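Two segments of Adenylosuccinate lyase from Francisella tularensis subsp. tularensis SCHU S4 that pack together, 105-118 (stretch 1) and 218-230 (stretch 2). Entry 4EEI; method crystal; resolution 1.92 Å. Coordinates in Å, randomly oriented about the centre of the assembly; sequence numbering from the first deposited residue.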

# COMPACT_ATOMS: atom_id res chain seq x y z
N GLN B 105 -11.38 24.06 3.17
CA GLN B 105 -11.30 23.16 4.32
C GLN B 105 -9.88 22.62 4.49
O GLN B 105 -9.37 22.55 5.61
CB GLN B 105 -12.28 21.99 4.18
CG GLN B 105 -13.73 22.38 4.34
CD GLN B 105 -14.66 21.23 4.02
OE1 GLN B 105 -14.77 20.82 2.86
NE2 GLN B 105 -15.29 20.67 5.04
N ILE B 106 -9.25 22.22 3.39
CA ILE B 106 -7.89 21.70 3.46
C ILE B 106 -6.93 22.80 3.94
O ILE B 106 -6.04 22.56 4.75
CB ILE B 106 -7.43 21.12 2.11
CG1 ILE B 106 -8.25 19.88 1.75
CG2 ILE B 106 -5.96 20.76 2.17
CD1 ILE B 106 -7.99 19.36 0.31
N ARG B 107 -7.12 24.01 3.44
CA ARG B 107 -6.29 25.14 3.84
C ARG B 107 -6.36 25.39 5.34
O ARG B 107 -5.33 25.58 6.01
CB ARG B 107 -6.74 26.39 3.06
CG ARG B 107 -6.12 27.69 3.50
CD ARG B 107 -7.21 28.56 4.08
NE ARG B 107 -7.78 29.49 3.13
CZ ARG B 107 -9.02 29.97 3.19
NH1 ARG B 107 -9.86 29.57 4.14
NH2 ARG B 107 -9.44 30.82 2.27
N ASP B 108 -7.56 25.38 5.88
CA ASP B 108 -7.71 25.66 7.30
C ASP B 108 -7.18 24.51 8.16
O ASP B 108 -6.69 24.72 9.27
CB ASP B 108 -9.16 26.01 7.62
CG ASP B 108 -9.59 27.31 6.96
OD1 ASP B 108 -8.71 28.16 6.69
OD2 ASP B 108 -10.81 27.49 6.71
N SER B 109 -7.28 23.30 7.62
CA SER B 109 -6.75 22.13 8.30
C SER B 109 -5.22 22.18 8.31
O SER B 109 -4.58 21.88 9.31
CB SER B 109 -7.24 20.86 7.59
OG SER B 109 -8.63 20.72 7.74
N MET B 110 -4.64 22.55 7.17
CA MET B 110 -3.18 22.68 7.06
C MET B 110 -2.60 23.67 8.06
O MET B 110 -1.49 23.47 8.56
CB MET B 110 -2.78 23.10 5.65
CG MET B 110 -2.83 21.99 4.64
SD MET B 110 -2.07 22.52 3.09
CE MET B 110 -0.35 22.68 3.58
N SER B 111 -3.34 24.74 8.33
CA SER B 111 -2.87 25.75 9.27
C SER B 111 -2.60 25.13 10.63
O SER B 111 -1.62 25.48 11.30
CB SER B 111 -3.90 26.88 9.39
OG SER B 111 -4.02 27.55 8.15
N TYR B 112 -3.47 24.21 11.04
CA TYR B 112 -3.31 23.54 12.33
C TYR B 112 -2.16 22.53 12.30
O TYR B 112 -1.40 22.41 13.26
CB TYR B 112 -4.61 22.85 12.76
CG TYR B 112 -5.67 23.78 13.31
CD1 TYR B 112 -5.56 24.31 14.60
CD2 TYR B 112 -6.79 24.11 12.57
CE1 TYR B 112 -6.53 25.17 15.11
CE2 TYR B 112 -7.77 24.96 13.07
CZ TYR B 112 -7.63 25.48 14.34
OH TYR B 112 -8.61 26.32 14.83
N VAL B 113 -2.06 21.78 11.21
CA VAL B 113 -0.99 20.79 11.07
C VAL B 113 0.37 21.48 11.11
O VAL B 113 1.28 21.03 11.80
CB VAL B 113 -1.12 20.03 9.75
CG1 VAL B 113 0.05 19.05 9.57
CG2 VAL B 113 -2.45 19.29 9.71
N ILE B 114 0.48 22.59 10.39
CA ILE B 114 1.75 23.32 10.31
C ILE B 114 2.14 23.90 11.68
O ILE B 114 3.30 23.81 12.10
CB ILE B 114 1.69 24.42 9.23
CG1 ILE B 114 1.74 23.77 7.85
CG2 ILE B 114 2.85 25.42 9.38
CD1 ILE B 114 1.50 24.75 6.70
N LYS B 115 1.16 24.47 12.38
CA LYS B 115 1.42 25.02 13.71
C LYS B 115 1.89 23.91 14.63
O LYS B 115 2.86 24.08 15.39
CB LYS B 115 0.16 25.67 14.29
CG LYS B 115 0.35 26.20 15.71
CD LYS B 115 -0.98 26.57 16.37
CE LYS B 115 -0.77 27.16 17.77
NZ LYS B 115 -0.02 26.26 18.70
N ASP B 116 1.21 22.77 14.57
CA ASP B 116 1.56 21.66 15.46
C ASP B 116 2.86 20.96 15.06
O ASP B 116 3.59 20.48 15.92
CB ASP B 116 0.40 20.66 15.56
CG ASP B 116 -0.78 21.22 16.33
OD1 ASP B 116 -0.56 21.99 17.29
OD2 ASP B 116 -1.94 20.90 15.98
N LEU B 117 3.14 20.88 13.76
CA LEU B 117 4.41 20.30 13.31
C LEU B 117 5.60 21.17 13.74
O LEU B 117 6.62 20.67 14.21
CB LEU B 117 4.41 20.08 11.79
CG LEU B 117 5.70 19.60 11.12
CD1 LEU B 117 6.15 18.26 11.70
CD2 LEU B 117 5.51 19.48 9.62
N GLU B 118 5.46 22.49 13.61
CA GLU B 118 6.53 23.38 14.03
C GLU B 118 6.73 23.31 15.55
O GLU B 118 7.85 23.38 16.05
CB GLU B 118 6.25 24.82 13.59
CG GLU B 118 7.41 25.78 13.86
CD GLU B 118 7.38 27.00 12.95
OE1 GLU B 118 6.27 27.51 12.68
OE2 GLU B 118 8.47 27.45 12.51
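Stretch 2 218-230: RIAKLISIHGLIA

Residues 218-230 form one helix throughout, continuing beyond both ends, as does stretch 1. The two run the same way, crossing at 17°, with axes 12.9 Å apart at closest approach. At this spacing the backbones do not touch, and side chains bridge the gap. No hydrogen bond crosses it, and the buried area is modest, 309 Å².

I106 points toward stretch 2 in the m, t rotamer, which lets its two ends reach different partners. Its CD1 lies 3.9 Å from CG1 of I219, and its CG2 lies 3.6 Å from CD2 of L222. I219 is also m, t; its CA-CB bond points sideways, but the end of the chain comes nearer. L222 points toward stretch 1 in the t, p rotamer, which brings CD2 against both I106 and M110. The CA-CB bond of M110 points sideways to stretch 2; with chi angles m, t, p, its SD reaches 4.0 Å from CD2 of L222.

One turn on, V113 (t) sets CG1 4.1 Å from NE2 of H226, oblique to the ring; its CG2 is 4.6 Å from the same NE2. The CA-CB bond of H226 points sideways, and chi1 of -78° brings its ring nearer. ND1 is hydrogen-bonded elsewhere in the structure. Finally, L117 (t, p) and I229 (m, t) point toward each other's helices. Each extends a terminal methyl into the gap, and L117 CD2 meets I229 CD1 at 4.1 Å.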

# COMPACT_ATOMS: atom_id res chain seq x y z
N ARG B 218 -3.09 17.09 -6.58
CA ARG B 218 -2.74 18.11 -5.58
C ARG B 218 -3.00 17.53 -4.21
O ARG B 218 -2.14 17.58 -3.32
CB ARG B 218 -3.55 19.39 -5.80
CG ARG B 218 -3.35 20.00 -7.19
CD ARG B 218 -3.88 21.42 -7.28
NE ARG B 218 -3.53 22.06 -8.56
CZ ARG B 218 -2.42 22.76 -8.77
NH1 ARG B 218 -1.54 22.91 -7.78
NH2 ARG B 218 -2.19 23.31 -9.95
N ILE B 219 -4.19 16.97 -4.02
CA ILE B 219 -4.50 16.29 -2.77
C ILE B 219 -3.51 15.15 -2.53
O ILE B 219 -3.03 14.97 -1.41
CB ILE B 219 -5.94 15.74 -2.75
CG1 ILE B 219 -6.92 16.90 -2.54
CG2 ILE B 219 -6.11 14.72 -1.61
CD1 ILE B 219 -8.38 16.53 -2.77
N ALA B 220 -3.21 14.38 -3.57
CA ALA B 220 -2.31 13.24 -3.41
C ALA B 220 -0.92 13.70 -2.99
O ALA B 220 -0.23 13.00 -2.24
CB ALA B 220 -2.25 12.41 -4.68
N LYS B 221 -0.49 14.85 -3.49
CA LYS B 221 0.83 15.34 -3.13
C LYS B 221 0.89 15.65 -1.64
O LYS B 221 1.85 15.27 -0.96
CB LYS B 221 1.19 16.59 -3.94
CG LYS B 221 2.47 17.27 -3.44
CD LYS B 221 2.98 18.34 -4.42
CE LYS B 221 4.24 19.01 -3.89
NZ LYS B 221 4.75 20.02 -4.87
N LEU B 222 -0.14 16.33 -1.13
CA LEU B 222 -0.20 16.67 0.29
C LEU B 222 -0.26 15.42 1.16
O LEU B 222 0.45 15.32 2.16
CB LEU B 222 -1.42 17.56 0.58
CG LEU B 222 -1.68 17.89 2.06
CD1 LEU B 222 -0.49 18.60 2.68
CD2 LEU B 222 -2.93 18.75 2.22
N ILE B 223 -1.11 14.48 0.78
CA ILE B 223 -1.22 13.22 1.51
C ILE B 223 0.10 12.44 1.49
O ILE B 223 0.44 11.78 2.48
CB ILE B 223 -2.40 12.37 0.96
CG1 ILE B 223 -3.70 13.17 1.09
CG2 ILE B 223 -2.51 11.03 1.68
CD1 ILE B 223 -4.09 13.50 2.52
N SER B 224 0.84 12.53 0.39
CA SER B 224 2.18 11.93 0.32
C SER B 224 3.15 12.57 1.30
O SER B 224 3.98 11.88 1.91
CB SER B 224 2.74 12.03 -1.10
OG SER B 224 1.96 11.23 -1.98
N ILE B 225 3.08 13.89 1.45
CA ILE B 225 3.88 14.55 2.48
C ILE B 225 3.48 14.05 3.87
O ILE B 225 4.32 13.81 4.74
CB ILE B 225 3.74 16.08 2.43
CG1 ILE B 225 4.25 16.61 1.09
CG2 ILE B 225 4.51 16.73 3.58
CD1 ILE B 225 3.90 18.08 0.86
N HIS B 226 2.18 13.89 4.10
CA HIS B 226 1.71 13.41 5.39
C HIS B 226 2.20 11.98 5.64
O HIS B 226 2.48 11.60 6.78
CB HIS B 226 0.17 13.49 5.46
CG HIS B 226 -0.34 14.87 5.73
ND1 HIS B 226 -1.66 15.13 6.03
CD2 HIS B 226 0.29 16.07 5.75
CE1 HIS B 226 -1.82 16.43 6.24
NE2 HIS B 226 -0.65 17.02 6.08
N GLY B 227 2.33 11.20 4.57
CA GLY B 227 2.87 9.85 4.66
C GLY B 227 4.32 9.84 5.11
O GLY B 227 4.75 8.96 5.89
N LEU B 228 5.09 10.81 4.63
CA LEU B 228 6.50 10.94 5.02
C LEU B 228 6.61 11.38 6.47
O LEU B 228 7.50 10.93 7.21
CB LEU B 228 7.21 11.95 4.11
CG LEU B 228 7.39 11.56 2.65
CD1 LEU B 228 7.81 12.77 1.84
CD2 LEU B 228 8.45 10.48 2.51
N ILE B 229 5.70 12.27 6.88
CA ILE B 229 5.64 12.67 8.29
C ILE B 229 5.34 11.44 9.16
O ILE B 229 5.91 11.28 10.24
CB ILE B 229 4.57 13.75 8.52
CG1 ILE B 229 5.00 15.05 7.84
CG2 ILE B 229 4.34 14.00 10.03
CD1 ILE B 229 3.93 16.14 7.82
N ALA B 230 4.47 10.57 8.67
CA ALA B 230 4.10 9.37 9.41
C ALA B 230 5.32 8.48 9.66
O ALA B 230 5.46 7.90 10.73
CB ALA B 230 2.99 8.60 8.68